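Local coordinates for protein xylan esterase, putative, AXE2C (Cellvibrio japonicus, PDB 2WAA) that removes acetyl groups from acetylated xylan and glucomannan in plant cell walls, acting as a family 2 carbohydrate esterase, at residues I65-D70 / V86-F91; D204-T209 / W219-Y224; T251-V256 / R292-S297. All blocks are in the same frame, centred on the assembly; numbering follows the deposited sequence.

Interaction 1 (I65-D70 / V86-F91); sequences IDVIID and VELFHF
V67 and I69 of segment 65-70, on strand 63-69, pack against L88 and F89 of segment 86-91, on strand 84-91, and the contact is entirely apolar or van der Waals, since no hydrogen bond crosses it. The two strand axes approach to 7.6 Å at an angle of only 17°, yet the strands belong to different sheets, so this is face-to-face packing inside a β-sandwich rather than sheet pairing.

Among the side-chain pairs, V67 straddles one methyl of L88: CG1 and CG2 of V67 lie 3.8 and 3.9 Å from L88 CD2, and the two side chains meet at about a right angle. I69 does more. Its CD1 and CG2 both touch F89 CB at 4.0 Å, and CD1 stands near the plane of the phenyl ring, at its edge. F89 touches I69 through CB, while its ring extends past the contact to meet H97.

The remaining contact is with the backbone. I69 CD1 reaches L88 O at 3.2 Å, made possible by a chi2 of -57° that folds the ethyl arm over. That same carbonyl accepts a hydrogen bond from a bound glycerol, probably a crystallisation additive.

L88 and F89 form a classic β bulge: both face L52 on the adjacent strand 51-58, and L88 has the near-helical psi of -45° expected at the first bulge residue. This is consistent with two consecutive residues both touching I69. Strand 94-103 lines the same interior through V99, which touches I69, L88 and F89, while strand 75-79 adds I77, against V67 and V86.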
loop_
_atom_site.group_PDB
_atom_site.type_symbol
_atom_site.label_atom_id
_atom_site.label_comp_id
_atom_site.label_asym_id
_atom_site.label_seq_id
_atom_site.Cartn_x
_atom_site.Cartn_y
_atom_site.Cartn_z
ATOM N N ILE A 65 9.054 9.321 -2.935
ATOM C CA ILE A 65 8.326 9.528 -1.695
ATOM C C ILE A 65 7.595 10.882 -1.756
ATOM O O ILE A 65 7.979 11.780 -2.532
ATOM C CB ILE A 65 9.283 9.528 -0.486
ATOM C CG1 ILE A 65 10.320 10.682 -0.625
ATOM C CG2 ILE A 65 9.956 8.114 -0.337
ATOM C CD1 ILE A 65 11.179 10.903 0.616
ATOM N N ASP A 66 6.537 11.002 -0.938
ATOM C CA ASP A 66 5.936 12.307 -0.616
ATOM C C ASP A 66 6.372 12.722 0.785
ATOM O O ASP A 66 6.493 11.886 1.676
ATOM C CB ASP A 66 4.392 12.235 -0.597
ATOM C CG ASP A 66 3.780 12.315 -2.026
ATOM O OD1 ASP A 66 4.319 13.052 -2.871
ATOM O OD2 ASP A 66 2.743 11.666 -2.269
ATOM N N VAL A 67 6.624 14.015 0.961
ATOM C CA VAL A 67 6.972 14.541 2.276
ATOM C C VAL A 67 5.893 15.595 2.549
ATOM O O VAL A 67 5.633 16.438 1.714
ATOM C CB VAL A 67 8.354 15.230 2.287
ATOM C CG1 VAL A 67 8.611 15.853 3.721
ATOM C CG2 VAL A 67 9.467 14.203 1.972
ATOM N N ILE A 68 5.221 15.469 3.675
ATOM C CA ILE A 68 4.142 16.404 4.024
ATOM C C ILE A 68 4.447 17.023 5.389
ATOM O O ILE A 68 4.634 16.316 6.385
ATOM C CB ILE A 68 2.779 15.736 4.056
ATOM C CG1 ILE A 68 2.512 15.005 2.716
ATOM C CG2 ILE A 68 1.687 16.776 4.358
ATOM C CD1 ILE A 68 1.507 13.923 2.822
ATOM N N ILE A 69 4.570 18.345 5.399
ATOM C CA ILE A 69 4.918 19.106 6.605
ATOM C C ILE A 69 3.662 19.838 7.054
ATOM O O ILE A 69 3.085 20.578 6.258
ATOM C CB ILE A 69 5.972 20.138 6.291
ATOM C CG1 ILE A 69 7.192 19.487 5.628
ATOM C CG2 ILE A 69 6.330 20.904 7.608
ATOM C CD1 ILE A 69 7.806 18.370 6.484
ATOM N N ASP A 70 3.201 19.565 8.277
ATOM C CA ASP A 70 1.973 20.157 8.782
ATOM C C ASP A 70 0.854 19.944 7.768
ATOM O O ASP A 70 0.638 18.808 7.296
ATOM C CB ASP A 70 2.212 21.628 9.138
ATOM C CG ASP A 70 3.304 21.775 10.235
ATOM O OD1 ASP A 70 3.296 20.949 11.160
ATOM O OD2 ASP A 70 4.133 22.697 10.167
ATOM N N VAL A 86 18.171 14.270 3.128
ATOM C CA VAL A 86 16.937 14.852 2.612
ATOM C C VAL A 86 16.401 15.845 3.624
ATOM O O VAL A 86 16.099 15.486 4.748
ATOM C CB VAL A 86 15.865 13.752 2.358
ATOM C CG1 VAL A 86 14.530 14.357 1.827
ATOM C CG2 VAL A 86 16.406 12.694 1.376
ATOM N N GLU A 87 16.291 17.102 3.228
ATOM C CA GLU A 87 15.718 18.104 4.131
ATOM C C GLU A 87 14.204 17.958 4.134
ATOM O O GLU A 87 13.581 17.983 3.062
ATOM C CB GLU A 87 16.064 19.524 3.652
ATOM C CG GLU A 87 15.578 20.583 4.682
ATOM C CD GLU A 87 16.030 21.991 4.284
ATOM O OE1 GLU A 87 17.127 22.384 4.717
ATOM O OE2 GLU A 87 15.297 22.665 3.548
ATOM N N LEU A 88 13.617 17.760 5.312
ATOM C CA LEU A 88 12.181 17.587 5.414
ATOM C C LEU A 88 11.534 18.935 5.672
ATOM O O LEU A 88 10.551 19.278 5.016
ATOM C CB LEU A 88 11.836 16.579 6.537
ATOM C CG LEU A 88 12.408 15.146 6.307
ATOM C CD1 LEU A 88 12.142 14.265 7.520
ATOM C CD2 LEU A 88 11.904 14.503 5.010
ATOM N N PHE A 89 12.089 19.719 6.586
ATOM C CA PHE A 89 11.635 21.111 6.731
ATOM C C PHE A 89 12.755 21.962 7.305
ATOM O O PHE A 89 13.716 21.441 7.862
ATOM C CB PHE A 89 10.344 21.211 7.592
ATOM C CG PHE A 89 10.565 21.073 9.084
ATOM C CD1 PHE A 89 11.027 22.136 9.863
ATOM C CD2 PHE A 89 10.227 19.891 9.724
ATOM C CE1 PHE A 89 11.174 22.000 11.284
ATOM C CE2 PHE A 89 10.368 19.735 11.098
ATOM C CZ PHE A 89 10.840 20.798 11.890
ATOM N N HIS A 90 12.628 23.264 7.137
ATOM C CA HIS A 90 13.549 24.196 7.706
ATOM C C HIS A 90 12.843 25.553 7.813
ATOM O O HIS A 90 12.315 26.050 6.798
ATOM C CB HIS A 90 14.739 24.350 6.752
ATOM C CG HIS A 90 15.793 25.255 7.296
ATOM N ND1 HIS A 90 16.747 25.865 6.506
ATOM C CD2 HIS A 90 16.017 25.680 8.561
ATOM C CE1 HIS A 90 17.537 26.601 7.271
ATOM N NE2 HIS A 90 17.116 26.508 8.521
ATOM N N PHE A 91 12.807 26.103 9.022
ATOM C CA PHE A 91 12.285 27.452 9.276
ATOM C C PHE A 91 13.361 28.212 10.039
ATOM O O PHE A 91 14.227 27.624 10.649
ATOM C CB PHE A 91 11.031 27.365 10.130
ATOM C CG PHE A 91 9.950 26.586 9.475
ATOM C CD1 PHE A 91 9.308 27.090 8.359
ATOM C CD2 PHE A 91 9.628 25.303 9.928
ATOM C CE1 PHE A 91 8.338 26.330 7.712
ATOM C CE2 PHE A 91 8.649 24.545 9.302
ATOM C CZ PHE A 91 7.990 25.068 8.188
#

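Interaction 2 (D204-T209 / W219-Y224); sequences DFYQFT and WDHHRY
Q207 and W219 join two segments of the SGNH (GDSL-like) hydrolase domain through a nearly straight backbone hydrogen bond, W219 N to Q207 O, 2.9 Å with an N-H...O angle of 169°. A type I β turn from F205 to F208 presents that carbonyl.

The tight side is aromatic. Y206 and H221 lie with planes 22° apart and centroids separated by 4.8 Å, slid so far that the rings barely overlap; Y206 OH sits 3.1 Å from H221 CE1, over one face of the imidazole. The hydroxyl is held by hydrogen bonds with H263 and N262, which anchors the end of the phenol beside H221. Nearby, T209 OG1 meets the edge of the W219 indole, 3.4 Å from CE3, while R25 forms a cation-pi pair with W219.

The looser side is polar and hydrated. Q207 starts away from the other segment, but a chi2 of -66° bends its chain back, bringing OE1 to the imidazole edge, where H221 NE2 donates a weak bond of 3.3 Å. A water also bridges Q207 OE1 and W219 O. Beyond it the exposed D220 and H222 form an Asx turn that leads into the 3-10 segment 221-223: D220 OD1 accepts from H222 N at 3.1 Å, approached from above the carboxylate plane.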
loop_
_atom_site.group_PDB
_atom_site.type_symbol
_atom_site.label_atom_id
_atom_site.label_comp_id
_atom_site.label_asym_id
_atom_site.label_seq_id
_atom_site.Cartn_x
_atom_site.Cartn_y
_atom_site.Cartn_z
ATOM N N ASP A 204 2.120 -15.778 -2.456
ATOM C CA ASP A 204 3.562 -15.757 -2.177
ATOM C C ASP A 204 4.008 -14.420 -1.613
ATOM O O ASP A 204 4.525 -14.371 -0.497
ATOM C CB ASP A 204 4.373 -16.081 -3.445
ATOM C CG ASP A 204 3.950 -17.409 -4.037
ATOM O OD1 ASP A 204 4.051 -18.401 -3.328
ATOM O OD2 ASP A 204 3.477 -17.474 -5.171
ATOM N N PHE A 205 3.755 -13.331 -2.336
ATOM C CA PHE A 205 4.272 -12.042 -1.832
ATOM C C PHE A 205 3.519 -11.520 -0.634
ATOM O O PHE A 205 4.032 -10.671 0.088
ATOM C CB PHE A 205 4.491 -10.956 -2.932
ATOM C CG PHE A 205 3.208 -10.442 -3.582
ATOM C CD1 PHE A 205 2.390 -9.495 -2.939
ATOM C CD2 PHE A 205 2.849 -10.877 -4.872
ATOM C CE1 PHE A 205 1.197 -9.028 -3.568
ATOM C CE2 PHE A 205 1.661 -10.418 -5.506
ATOM C CZ PHE A 205 0.847 -9.474 -4.844
ATOM N N TYR A 206 2.311 -12.015 -0.408
ATOM C CA TYR A 206 1.577 -11.682 0.809
ATOM C C TYR A 206 2.402 -12.073 2.060
ATOM O O TYR A 206 2.196 -11.533 3.150
ATOM C CB TYR A 206 0.243 -12.417 0.819
ATOM C CG TYR A 206 -0.316 -12.676 2.196
ATOM C CD1 TYR A 206 -0.990 -11.693 2.888
ATOM C CD2 TYR A 206 -0.203 -13.935 2.773
ATOM C CE1 TYR A 206 -1.553 -11.958 4.175
ATOM C CE2 TYR A 206 -0.736 -14.215 4.040
ATOM C CZ TYR A 206 -1.404 -13.213 4.730
ATOM O OH TYR A 206 -1.929 -13.504 5.977
ATOM N N GLN A 207 3.332 -13.023 1.889
ATOM C CA GLN A 207 4.157 -13.466 3.005
ATOM C C GLN A 207 5.405 -12.619 3.230
ATOM O O GLN A 207 6.095 -12.824 4.227
ATOM C CB GLN A 207 4.622 -14.943 2.805
ATOM C CG GLN A 207 3.464 -15.996 2.752
ATOM C CD GLN A 207 2.656 -16.191 4.077
ATOM O OE1 GLN A 207 2.940 -15.585 5.145
ATOM N NE2 GLN A 207 1.588 -17.033 3.992
ATOM N N PHE A 208 5.703 -11.682 2.332
ATOM C CA PHE A 208 7.012 -11.022 2.353
ATOM C C PHE A 208 6.919 -9.643 2.935
ATOM O O PHE A 208 5.982 -8.897 2.652
ATOM C CB PHE A 208 7.517 -10.861 0.909
ATOM C CG PHE A 208 7.700 -12.163 0.166
ATOM C CD1 PHE A 208 7.975 -13.332 0.867
ATOM C CD2 PHE A 208 7.671 -12.182 -1.222
ATOM C CE1 PHE A 208 8.188 -14.534 0.170
ATOM C CE2 PHE A 208 7.872 -13.391 -1.919
ATOM C CZ PHE A 208 8.135 -14.531 -1.233
ATOM N N THR A 209 7.919 -9.246 3.710
ATOM C CA THR A 209 7.897 -7.871 4.182
ATOM C C THR A 209 8.131 -6.888 3.032
ATOM O O THR A 209 7.564 -5.767 2.987
ATOM C CB THR A 209 9.024 -7.692 5.207
ATOM O OG1 THR A 209 8.757 -8.560 6.318
ATOM C CG2 THR A 209 9.103 -6.239 5.694
ATOM N N TRP A 219 7.312 -11.647 6.537
ATOM C CA TRP A 219 6.499 -10.738 7.344
ATOM C C TRP A 219 5.822 -11.497 8.481
ATOM O O TRP A 219 5.012 -12.450 8.255
ATOM C CB TRP A 219 5.435 -10.036 6.458
ATOM C CG TRP A 219 4.530 -9.149 7.232
ATOM C CD1 TRP A 219 3.212 -9.392 7.553
ATOM C CD2 TRP A 219 4.859 -7.889 7.809
ATOM N NE1 TRP A 219 2.703 -8.342 8.286
ATOM C CE2 TRP A 219 3.695 -7.407 8.460
ATOM C CE3 TRP A 219 6.028 -7.116 7.845
ATOM C CZ2 TRP A 219 3.668 -6.201 9.143
ATOM C CZ3 TRP A 219 6.012 -5.915 8.518
ATOM C CH2 TRP A 219 4.825 -5.458 9.155
ATOM N N ASP A 220 6.106 -11.069 9.712
ATOM C CA ASP A 220 5.416 -11.636 10.860
ATOM C C ASP A 220 4.036 -10.977 11.036
ATOM O O ASP A 220 3.941 -9.779 11.290
ATOM C CB ASP A 220 6.285 -11.379 12.084
ATOM C CG ASP A 220 5.669 -11.908 13.370
ATOM O OD1 ASP A 220 4.574 -12.525 13.330
ATOM O OD2 ASP A 220 6.310 -11.669 14.421
ATOM N N HIS A 221 2.959 -11.762 10.893
ATOM C CA HIS A 221 1.598 -11.189 10.907
ATOM C C HIS A 221 1.173 -10.610 12.232
ATOM O O HIS A 221 0.226 -9.832 12.313
ATOM C CB HIS A 221 0.611 -12.247 10.433
ATOM C CG HIS A 221 0.806 -12.598 9.014
ATOM N ND1 HIS A 221 0.541 -11.702 8.004
ATOM C CD2 HIS A 221 1.276 -13.716 8.418
ATOM C CE1 HIS A 221 0.828 -12.262 6.844
ATOM N NE2 HIS A 221 1.288 -13.473 7.069
ATOM N N HIS A 222 1.876 -10.982 13.294
ATOM C CA HIS A 222 1.577 -10.441 14.602
ATOM C C HIS A 222 1.847 -8.941 14.578
ATOM O O HIS A 222 1.373 -8.193 15.421
ATOM C CB HIS A 222 2.476 -11.129 15.646
ATOM C CG HIS A 222 2.187 -10.706 17.058
ATOM N ND1 HIS A 222 2.789 -9.609 17.651
ATOM C CD2 HIS A 222 1.351 -11.226 17.994
ATOM C CE1 HIS A 222 2.328 -9.467 18.885
ATOM N NE2 HIS A 222 1.458 -10.436 19.120
ATOM N N ARG A 223 2.629 -8.492 13.601
ATOM C CA ARG A 223 2.989 -7.073 13.535
ATOM C C ARG A 223 1.866 -6.213 12.946
ATOM O O ARG A 223 1.942 -4.983 13.014
ATOM C CB ARG A 223 4.258 -6.858 12.671
ATOM C CG ARG A 223 5.546 -7.562 13.212
ATOM C CD ARG A 223 6.733 -7.431 12.183
ATOM N NE ARG A 223 7.186 -6.041 12.085
ATOM C CZ ARG A 223 8.038 -5.591 11.168
ATOM N NH1 ARG A 223 8.582 -6.429 10.290
ATOM N NH2 ARG A 223 8.390 -4.307 11.184
ATOM N N TYR A 224 0.881 -6.830 12.286
ATOM C CA TYR A 224 -0.298 -6.054 11.828
ATOM C C TYR A 224 -1.492 -6.995 11.710
ATOM O O TYR A 224 -1.521 -7.845 10.819
ATOM C CB TYR A 224 -0.001 -5.419 10.461
ATOM C CG TYR A 224 -1.042 -4.425 9.990
ATOM C CD1 TYR A 224 -1.115 -3.148 10.533
ATOM C CD2 TYR A 224 -1.966 -4.771 9.012
ATOM C CE1 TYR A 224 -2.080 -2.216 10.118
ATOM C CE2 TYR A 224 -2.947 -3.825 8.566
ATOM C CZ TYR A 224 -2.979 -2.566 9.129
ATOM O OH TYR A 224 -3.884 -1.620 8.695
HETATM O O HOH W 1 4.935 -14.705 6.578
#

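Interaction 3 (T251-V256 / R292-S297)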
loop_
_atom_site.group_PDB
_atom_site.type_symbol
_atom_site.label_atom_id
_atom_site.label_comp_id
_atom_site.label_asym_id
_atom_site.label_seq_id
_atom_site.Cartn_x
_atom_site.Cartn_y
_atom_site.Cartn_z
ATOM N N THR A 251 -7.676 -22.394 -5.767
ATOM C CA THR A 251 -6.599 -21.638 -5.167
ATOM C C THR A 251 -7.064 -20.398 -4.428
ATOM O O THR A 251 -6.486 -20.089 -3.387
ATOM C CB THR A 251 -5.266 -21.551 -5.999
ATOM O OG1 THR A 251 -4.683 -20.233 -5.985
ATOM C CG2 THR A 251 -5.448 -22.076 -7.382
ATOM N N TYR A 252 -8.153 -19.771 -4.875
ATOM C CA TYR A 252 -8.653 -18.625 -4.136
ATOM C C TYR A 252 -9.156 -19.111 -2.776
ATOM O O TYR A 252 -8.906 -18.484 -1.741
ATOM C CB TYR A 252 -9.771 -17.912 -4.890
ATOM C CG TYR A 252 -9.799 -16.408 -4.680
ATOM C CD1 TYR A 252 -9.152 -15.816 -3.587
ATOM C CD2 TYR A 252 -10.433 -15.587 -5.595
ATOM C CE1 TYR A 252 -9.184 -14.396 -3.385
ATOM C CE2 TYR A 252 -10.498 -14.176 -5.397
ATOM C CZ TYR A 252 -9.865 -13.602 -4.305
ATOM O OH TYR A 252 -9.896 -12.240 -4.186
ATOM N N THR A 253 -9.875 -20.248 -2.771
ATOM C CA THR A 253 -10.389 -20.795 -1.526
ATOM C C THR A 253 -9.221 -21.097 -0.589
ATOM O O THR A 253 -9.263 -20.741 0.598
ATOM C CB THR A 253 -11.175 -22.083 -1.813
ATOM O OG1 THR A 253 -12.345 -21.714 -2.565
ATOM C CG2 THR A 253 -11.608 -22.785 -0.522
ATOM N N ARG A 254 -8.170 -21.728 -1.115
ATOM C CA ARG A 254 -7.053 -22.056 -0.250
ATOM C C ARG A 254 -6.382 -20.796 0.302
ATOM O O ARG A 254 -6.032 -20.754 1.480
ATOM C CB ARG A 254 -6.070 -22.989 -0.937
ATOM C CG ARG A 254 -5.009 -23.471 0.041
ATOM C CD ARG A 254 -4.261 -24.699 -0.424
ATOM N NE ARG A 254 -3.128 -24.962 0.464
ATOM C CZ ARG A 254 -2.904 -26.129 1.066
ATOM N NH1 ARG A 254 -3.729 -27.152 0.860
ATOM N NH2 ARG A 254 -1.852 -26.279 1.857
ATOM N N PHE A 255 -6.229 -19.767 -0.519
ATOM C CA PHE A 255 -5.638 -18.503 -0.016
ATOM C C PHE A 255 -6.488 -17.824 1.070
ATOM O O PHE A 255 -5.958 -17.354 2.087
ATOM C CB PHE A 255 -5.328 -17.561 -1.209
ATOM C CG PHE A 255 -4.726 -16.230 -0.792
ATOM C CD1 PHE A 255 -3.531 -16.195 -0.076
ATOM C CD2 PHE A 255 -5.377 -15.027 -1.079
ATOM C CE1 PHE A 255 -2.979 -14.966 0.344
ATOM C CE2 PHE A 255 -4.827 -13.797 -0.675
ATOM C CZ PHE A 255 -3.625 -13.777 0.049
ATOM N N VAL A 256 -7.813 -17.777 0.896
ATOM C CA VAL A 256 -8.644 -17.071 1.856
ATOM C C VAL A 256 -8.651 -17.899 3.140
ATOM O O VAL A 256 -8.641 -17.339 4.219
ATOM C CB VAL A 256 -10.058 -16.843 1.332
ATOM C CG1 VAL A 256 -10.986 -16.324 2.438
ATOM C CG2 VAL A 256 -10.012 -15.854 0.121
ATOM N N ARG A 292 -16.700 -18.118 -2.215
ATOM C CA ARG A 292 -17.379 -17.888 -0.954
ATOM C C ARG A 292 -18.267 -19.088 -0.587
ATOM O O ARG A 292 -18.373 -19.466 0.578
ATOM C CB ARG A 292 -18.154 -16.568 -0.990
ATOM C CG ARG A 292 -17.224 -15.368 -1.196
ATOM C CD ARG A 292 -17.938 -14.012 -1.135
ATOM N NE ARG A 292 -18.778 -13.892 0.045
ATOM C CZ ARG A 292 -20.075 -14.153 0.061
ATOM N NH1 ARG A 292 -20.677 -14.527 -1.054
ATOM N NH2 ARG A 292 -20.769 -14.041 1.182
ATOM N N GLN A 293 -18.923 -19.667 -1.583
ATOM C CA GLN A 293 -19.749 -20.847 -1.320
ATOM C C GLN A 293 -18.910 -21.988 -0.731
ATOM O O GLN A 293 -19.285 -22.597 0.292
ATOM C CB GLN A 293 -20.518 -21.261 -2.593
ATOM C CG GLN A 293 -21.302 -22.566 -2.394
ATOM C CD GLN A 293 -22.446 -22.710 -3.379
ATOM O OE1 GLN A 293 -23.173 -21.747 -3.649
ATOM N NE2 GLN A 293 -22.631 -23.919 -3.903
ATOM N N GLN A 294 -17.752 -22.251 -1.322
ATOM C CA GLN A 294 -16.851 -23.289 -0.799
ATOM C C GLN A 294 -16.272 -22.970 0.574
ATOM O O GLN A 294 -16.094 -23.875 1.389
ATOM C CB GLN A 294 -15.695 -23.560 -1.743
ATOM C CG GLN A 294 -16.159 -24.008 -3.113
ATOM C CD GLN A 294 -15.052 -24.597 -3.929
ATOM O OE1 GLN A 294 -13.870 -24.524 -3.550
ATOM N NE2 GLN A 294 -15.416 -25.184 -5.068
ATOM N N LEU A 295 -15.981 -21.696 0.825
ATOM C CA LEU A 295 -15.445 -21.283 2.123
ATOM C C LEU A 295 -16.419 -21.508 3.287
ATOM O O LEU A 295 -16.006 -21.912 4.374
ATOM C CB LEU A 295 -15.052 -19.805 2.117
ATOM C CG LEU A 295 -13.755 -19.524 1.355
ATOM C CD1 LEU A 295 -13.655 -18.035 1.051
ATOM C CD2 LEU A 295 -12.473 -20.063 2.073
ATOM N N HIS A 296 -17.698 -21.229 3.041
ATOM C CA HIS A 296 -18.763 -21.333 4.028
ATOM C C HIS A 296 -18.389 -20.586 5.292
ATOM O O HIS A 296 -18.456 -21.126 6.411
ATOM C CB HIS A 296 -19.099 -22.796 4.377
ATOM C CG HIS A 296 -20.410 -22.942 5.090
ATOM N ND1 HIS A 296 -21.617 -22.997 4.422
ATOM C CD2 HIS A 296 -20.710 -23.005 6.411
ATOM C CE1 HIS A 296 -22.603 -23.097 5.300
ATOM N NE2 HIS A 296 -22.080 -23.115 6.513
ATOM N N SER A 297 -17.994 -19.330 5.121
ATOM C CA SER A 297 -17.472 -18.563 6.242
ATOM C C SER A 297 -18.365 -17.375 6.496
ATOM O O SER A 297 -18.713 -16.674 5.564
ATOM C CB SER A 297 -16.076 -18.050 5.904
ATOM O OG SER A 297 -15.611 -17.188 6.928
#
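T253 OG1 is hydrogen-bonded to I249 O, one turn earlier in its own helix. The carbonyl oxygen of I249 can only accept, so it takes the hydroxyl proton. Across the contact Q294 OE1 is only a near neighbour of T253 OG1, 3.3 Å away without hydrogen-bond geometry, and no hydrogen bond joins the two segments. A chi1 of -67° turns OG1 to the backbone N side and leaves CG2 for the apolar work.

L295 carries that work with both methyls. CD2 lies between T253 and V256, 3.6 Å from T253 O and 3.9 Å from T253 CG2, and the T253 and L295 side chains slide past each other in opposite directions. CD1 presses on V256 CG1 at 3.5 Å, tighter than usual for two carbons, with the side chains crossing at about a right angle. Packing is tight at this point, and T253, V256 and L295 are buried.

After L295 the second helix stops: H296 leaves right-handed helical geometry for the left-handed region, with a positive phi of 51°. In the α/β domain, helices 245-262 and 278-295 pack against each other here, and the first also reaches strand 267-270, through V256 on I268 and Y252 on L270.

Overall arrangement
The three contacts follow one another along the chain, neither nesting nor crossing. Interaction 1 closes a 15-residue connection containing strand 75-79 and joins the two sheets of the N-terminal β-sandwich. Interaction 2 closes a nine-residue loop that precedes strand 228-231 of the SGNH domain. Interaction 3, bridging 35 intervening residues, packs helix 278-295 against helix 245-262, which touches strand 267-270 of the parallel sheet. Interactions 1 and 3 lie on opposite sides of the chain's centre, their centres about 44 Å apart. Interactions 2 and 3 touch directly: Y206 CD2 meets F255 CE1 at 3.8 Å in an edge-to-face pair, linking the loop region to helix 245-262. All three lie away from the inferred catalytic residues.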